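NS6 protease (PDB 4ASH) probably cleaves the norovirus polyprotein into its mature proteins, acting as a cysteine protease with a trypsin-like fold. Local coordinates at residues 81-86 against 145-150; 100-105 against 120-125. The protein carries 1 engineered substitution. All blocks are in the same frame, centred on the assembly; numbering follows the deposited sequence.

Interaction 1: residues 81-86 against 145-150; sequences EGVVAS and YVYKKG
Ser86 N donates to Val146 O over 2.8 Å. The nitrogen lies nearly in line with the carbonyl, at a C=O...N angle of 164°. The return bond, Val146 N to Ser86 O, is 2.9 Å long. Together they make Ser86 and Val146 an antiparallel hydrogen-bonded pair, where strands 84-90 and 144-149 meet in the C-terminal beta barrel of this trypsin-like fold. Ser86 O also receives a CA-H...O contact from Tyr145 CA at 3.4 Å. On the face carrying Ser86 and Val146, Val146 CG2 rests 3.6 Å from Ser86 O.

Between the two segments Ser86-Val146 is the one ladder pair; toward Ala85 and Val83 side chains take over. Strand pieces 84-86 and 145-149 run at 127° to each other, well short of antiparallel. Ala85 CB packs against Val146 O and, more loosely, against Tyr147 CB. The Tyr147 ring is held at its far end by a hydrogen bond from its hydroxyl group to Glu76, while Val154 and Ile156 of strand 152-162 also touch the side chain. Tyr145 turns into the barrel, and its OH is hydrogen-bonded to His159 ND1.

Val83 closes the contact over one face of the Tyr147 ring. The two side chains cross at about a right angle. Val83 CG1 is anti to its backbone N (chi1 166°), and this methyl makes a CH-pi contact 3.9 Å from the ring centroid. It sits off centre, nearest to Tyr147 CD2 at 3.5 Å.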
loop_
_atom_site.group_PDB
_atom_site.type_symbol
_atom_site.label_atom_id
_atom_site.label_comp_id
_atom_site.label_asym_id
_atom_site.label_seq_id
_atom_site.Cartn_x
_atom_site.Cartn_y
_atom_site.Cartn_z
ATOM N N GLU A 81 6.853 10.212 11.306
ATOM C CA GLU A 81 7.935 9.294 11.609
ATOM C C GLU A 81 7.783 8.820 13.048
ATOM O O GLU A 81 7.461 9.604 13.935
ATOM C CB GLU A 81 9.307 9.952 11.393
ATOM C CG GLU A 81 10.452 9.013 11.750
ATOM C CD GLU A 81 11.733 9.274 10.974
ATOM O OE1 GLU A 81 11.788 10.258 10.206
ATOM O OE2 GLU A 81 12.688 8.481 11.135
ATOM N N GLY A 82 8.003 7.532 13.278
ATOM C CA GLY A 82 7.928 6.984 14.620
ATOM C C GLY A 82 6.657 6.200 14.886
ATOM O O GLY A 82 6.599 5.382 15.806
ATOM N N VAL A 83 5.630 6.453 14.087
ATOM C CA VAL A 83 4.401 5.676 14.180
ATOM C C VAL A 83 4.713 4.195 13.986
ATOM O O VAL A 83 5.451 3.828 13.070
ATOM C CB VAL A 83 3.376 6.138 13.125
ATOM C CG1 VAL A 83 2.241 5.121 12.975
ATOM C CG2 VAL A 83 2.840 7.527 13.473
ATOM N N VAL A 84 4.179 3.349 14.869
ATOM C CA VAL A 84 4.271 1.905 14.693
ATOM C C VAL A 84 3.062 1.449 13.894
ATOM O O VAL A 84 1.935 1.432 14.394
ATOM C CB VAL A 84 4.322 1.144 16.033
ATOM C CG1 VAL A 84 4.114 -0.359 15.795
ATOM C CG2 VAL A 84 5.645 1.409 16.758
ATOM N N ALA A 85 3.302 1.113 12.634
ATOM C CA ALA A 85 2.241 0.721 11.735
ATOM C C ALA A 85 2.230 -0.790 11.598
ATOM O O ALA A 85 3.054 -1.486 12.187
ATOM C CB ALA A 85 2.430 1.377 10.369
ATOM N N SER A 86 1.292 -1.291 10.804
ATOM C CA SER A 86 1.189 -2.719 10.562
ATOM C C SER A 86 1.075 -2.974 9.066
ATOM O O SER A 86 0.230 -2.374 8.400
ATOM C CB SER A 86 -0.042 -3.269 11.288
ATOM O OG SER A 86 -0.226 -4.642 11.021
ATOM N N TYR A 145 -0.140 -0.706 4.365
ATOM C CA TYR A 145 0.389 -0.324 5.660
ATOM C C TYR A 145 -0.697 0.462 6.358
ATOM O O TYR A 145 -1.202 1.433 5.793
ATOM C CB TYR A 145 1.585 0.609 5.480
ATOM C CG TYR A 145 2.885 -0.063 5.090
ATOM C CD1 TYR A 145 2.959 -0.904 3.982
ATOM C CD2 TYR A 145 4.042 0.159 5.822
ATOM C CE1 TYR A 145 4.154 -1.514 3.615
ATOM C CE2 TYR A 145 5.247 -0.446 5.468
ATOM C CZ TYR A 145 5.296 -1.278 4.364
ATOM O OH TYR A 145 6.487 -1.885 4.003
ATOM N N VAL A 146 -1.057 0.060 7.571
ATOM C CA VAL A 146 -2.132 0.725 8.301
ATOM C C VAL A 146 -1.689 1.051 9.723
ATOM O O VAL A 146 -0.736 0.482 10.234
ATOM C CB VAL A 146 -3.420 -0.145 8.357
ATOM C CG1 VAL A 146 -3.912 -0.474 6.951
ATOM C CG2 VAL A 146 -3.178 -1.430 9.146
ATOM N N TYR A 147 -2.378 1.982 10.366
ATOM C CA TYR A 147 -2.153 2.193 11.792
ATOM C C TYR A 147 -3.408 2.739 12.443
ATOM O O TYR A 147 -4.306 3.234 11.757
ATOM C CB TYR A 147 -0.943 3.099 12.064
ATOM C CG TYR A 147 -1.167 4.578 11.843
ATOM C CD1 TYR A 147 -1.242 5.109 10.563
ATOM C CD2 TYR A 147 -1.289 5.448 12.921
ATOM C CE1 TYR A 147 -1.430 6.471 10.361
ATOM C CE2 TYR A 147 -1.477 6.810 12.729
ATOM C CZ TYR A 147 -1.554 7.311 11.445
ATOM O OH TYR A 147 -1.742 8.666 11.250
ATOM N N LYS A 148 -3.490 2.609 13.761
ATOM C CA LYS A 148 -4.623 3.166 14.483
ATOM C C LYS A 148 -4.310 4.603 14.867
ATOM O O LYS A 148 -3.462 4.862 15.724
ATOM C CB LYS A 148 -4.958 2.330 15.719
ATOM C CG LYS A 148 -6.258 2.751 16.392
ATOM C CD LYS A 148 -6.500 1.991 17.682
ATOM C CE LYS A 148 -6.664 0.504 17.424
ATOM N NZ LYS A 148 -6.932 -0.255 18.681
ATOM N N LYS A 149 -4.976 5.539 14.199
ATOM C CA LYS A 149 -4.780 6.953 14.474
ATOM C C LYS A 149 -5.853 7.387 15.451
ATOM O O LYS A 149 -7.047 7.340 15.137
ATOM C CB LYS A 149 -4.871 7.782 13.194
ATOM C CG LYS A 149 -4.375 9.215 13.360
ATOM C CD LYS A 149 -4.491 9.999 12.057
ATOM C CE LYS A 149 -3.900 11.393 12.198
ATOM N NZ LYS A 149 -4.117 12.229 10.986
ATOM N N GLY A 150 -5.425 7.795 16.641
ATOM C CA GLY A 150 -6.356 8.088 17.711
ATOM C C GLY A 150 -7.173 6.850 18.024
ATOM O O GLY A 150 -6.716 5.968 18.754
#

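Interaction 2: residues 100-105 against 120-125; sequences AVRMGS and TGMLLT
Ala100 O accepts from Leu124 N at 3.1 Å and from a water at 2.8 Å. The Leu124 nitrogen stands above the carbonyl plane. The same water is hydrogen-bonded to Thr125 OG1, so it bridges Ala100, inside strand 96-111, to Thr125, just past the end of strand 114-123. Further along, Arg102 and Met122 form a hydrogen-bonded pair, with Met122 N to Arg102 O the shorter bond at 2.8 Å. Gly104 N then donates to Thr120 O, and Thr120 N to Ser105 O.

The side chains divide between two faces. On the more open one, Met122 bends at chi3 (65°) and sets its CE 4.0 Å from Arg102 CD. Leu124 lies beside them, with CD1 3.9 Å from Ala100 CB and CD2 4.1 Å from Arg102 CB. On the buried face are Val101, Met103 and Leu123. Gly121 has no side chain here, and Val101 CG2 comes within 3.7 Å of Gly121 CA. The bent Met103 chain brings its CE close to Thr120 O.

Outside the pair, Val169 of strand 168-172 packs on Val101 and Leu123, and Tyr145 touches Val101 and Met103. Glu81 accepts a hydrogen bond from Ser105 OG and makes a long, weak ion pair with Arg102. Strands 96-111 and 114-123, consecutive and antiparallel, form a long beta hairpin, part of the wall of the C-terminal barrel of a chymotrypsin-like protease.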
loop_
_atom_site.group_PDB
_atom_site.type_symbol
_atom_site.label_atom_id
_atom_site.label_comp_id
_atom_site.label_asym_id
_atom_site.label_seq_id
_atom_site.Cartn_x
_atom_site.Cartn_y
_atom_site.Cartn_z
ATOM N N ALA A 100 4.588 -5.746 12.337
ATOM C CA ALA A 100 4.811 -4.446 12.969
ATOM C C ALA A 100 5.993 -3.748 12.313
ATOM O O ALA A 100 7.012 -4.366 12.028
ATOM C CB ALA A 100 5.035 -4.598 14.466
ATOM N N VAL A 101 5.846 -2.450 12.072
ATOM C CA VAL A 101 6.885 -1.681 11.402
ATOM C C VAL A 101 6.945 -0.270 11.969
ATOM O O VAL A 101 5.921 0.401 12.089
ATOM C CB VAL A 101 6.643 -1.625 9.870
ATOM C CG1 VAL A 101 5.286 -1.012 9.543
ATOM C CG2 VAL A 101 7.752 -0.851 9.174
ATOM N N ARG A 102 8.147 0.171 12.337
ATOM C CA ARG A 102 8.323 1.561 12.741
ATOM C C ARG A 102 8.538 2.404 11.494
ATOM O O ARG A 102 9.497 2.188 10.750
ATOM C CB ARG A 102 9.506 1.722 13.685
ATOM C CG ARG A 102 9.660 3.171 14.138
ATOM C CD ARG A 102 11.049 3.453 14.666
ATOM N NE ARG A 102 11.146 4.805 15.217
ATOM C CZ ARG A 102 11.431 5.898 14.516
ATOM N NH1 ARG A 102 11.651 5.837 13.207
ATOM N NH2 ARG A 102 11.496 7.072 15.136
ATOM N N MET A 103 7.626 3.338 11.243
ATOM C CA MET A 103 7.704 4.160 10.043
ATOM C C MET A 103 8.807 5.192 10.203
ATOM O O MET A 103 8.909 5.825 11.248
ATOM C CB MET A 103 6.352 4.813 9.747
ATOM C CG MET A 103 5.235 3.778 9.513
ATOM S SD MET A 103 5.655 2.535 8.241
ATOM C CE MET A 103 5.861 3.602 6.816
ATOM N N GLY A 104 9.636 5.324 9.172
ATOM C CA GLY A 104 10.740 6.267 9.173
ATOM C C GLY A 104 10.443 7.490 8.329
ATOM O O GLY A 104 9.331 7.999 8.320
ATOM N N SER A 105 11.449 7.984 7.619
ATOM C CA SER A 105 11.268 9.227 6.882
ATOM C C SER A 105 10.655 9.010 5.517
ATOM O O SER A 105 10.832 7.947 4.900
ATOM C CB SER A 105 12.611 9.962 6.708
ATOM O OG SER A 105 13.412 9.871 7.871
ATOM N N THR A 120 10.115 5.100 4.345
ATOM C CA THR A 120 10.899 3.960 4.798
ATOM C C THR A 120 10.269 3.399 6.064
ATOM O O THR A 120 9.465 4.063 6.720
ATOM C CB THR A 120 12.355 4.363 5.117
ATOM O OG1 THR A 120 12.349 5.305 6.189
ATOM C CG2 THR A 120 13.010 4.987 3.899
ATOM N N GLY A 121 10.626 2.166 6.395
ATOM C CA GLY A 121 10.135 1.536 7.600
ATOM C C GLY A 121 11.122 0.508 8.109
ATOM O O GLY A 121 11.920 -0.038 7.344
ATOM N N MET A 122 11.070 0.256 9.409
ATOM C CA MET A 122 11.927 -0.756 10.021
ATOM C C MET A 122 11.062 -1.854 10.619
ATOM O O MET A 122 10.304 -1.613 11.556
ATOM C CB MET A 122 12.800 -0.108 11.107
ATOM C CG MET A 122 13.701 -1.069 11.866
ATOM S SD MET A 122 14.553 -0.286 13.266
ATOM C CE MET A 122 13.173 0.127 14.333
ATOM N N LEU A 123 11.156 -3.057 10.060
ATOM C CA LEU A 123 10.411 -4.191 10.600
ATOM C C LEU A 123 10.910 -4.468 12.018
ATOM O O LEU A 123 12.112 -4.468 12.261
ATOM C CB LEU A 123 10.579 -5.416 9.705
ATOM C CG LEU A 123 9.937 -5.377 8.313
ATOM C CD1 LEU A 123 10.232 -6.674 7.559
ATOM C CD2 LEU A 123 8.430 -5.163 8.397
ATOM N N LEU A 124 9.991 -4.680 12.955
ATOM C CA LEU A 124 10.359 -4.810 14.362
ATOM C C LEU A 124 10.802 -6.223 14.705
ATOM O O LEU A 124 11.582 -6.417 15.637
ATOM C CB LEU A 124 9.212 -4.368 15.281
ATOM C CG LEU A 124 8.799 -2.900 15.163
ATOM C CD1 LEU A 124 7.822 -2.514 16.264
ATOM C CD2 LEU A 124 10.031 -2.026 15.215
ATOM N N THR A 125 10.303 -7.199 13.951
ATOM C CA THR A 125 10.699 -8.593 14.142
ATOM C C THR A 125 11.715 -9.028 13.093
ATOM O O THR A 125 12.903 -9.164 13.388
ATOM C CB THR A 125 9.493 -9.547 14.088
ATOM O OG1 THR A 125 8.729 -9.288 12.906
ATOM C CG2 THR A 125 8.602 -9.353 15.293
HETATM O O HOH W 1 7.729 -7.015 12.319
HETATM O O HOH W 2 14.132 6.359 7.456
#

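In the fold
Both interactions belong to one mixed sheet, the curled C-terminal barrel, and their centres are 10 Å apart. Along the chain the order is 81-86, 100-105, 120-125, 145-150, so interaction 2 falls between the two halves of interaction 1. Interaction 2 pairs consecutive strands of a hairpin; interaction 1 joins strands distant in sequence. Strands 84-90 and 96-111 are neighbours and connect them directly: Ala85 N lies 2.8 Å from Val101 O, a probable hydrogen bond. The strand order 144-149, 84-90, 96-111, 114-123 therefore runs without a break. Strands 152-162 and 168-172 link its two ends and complete the barrel.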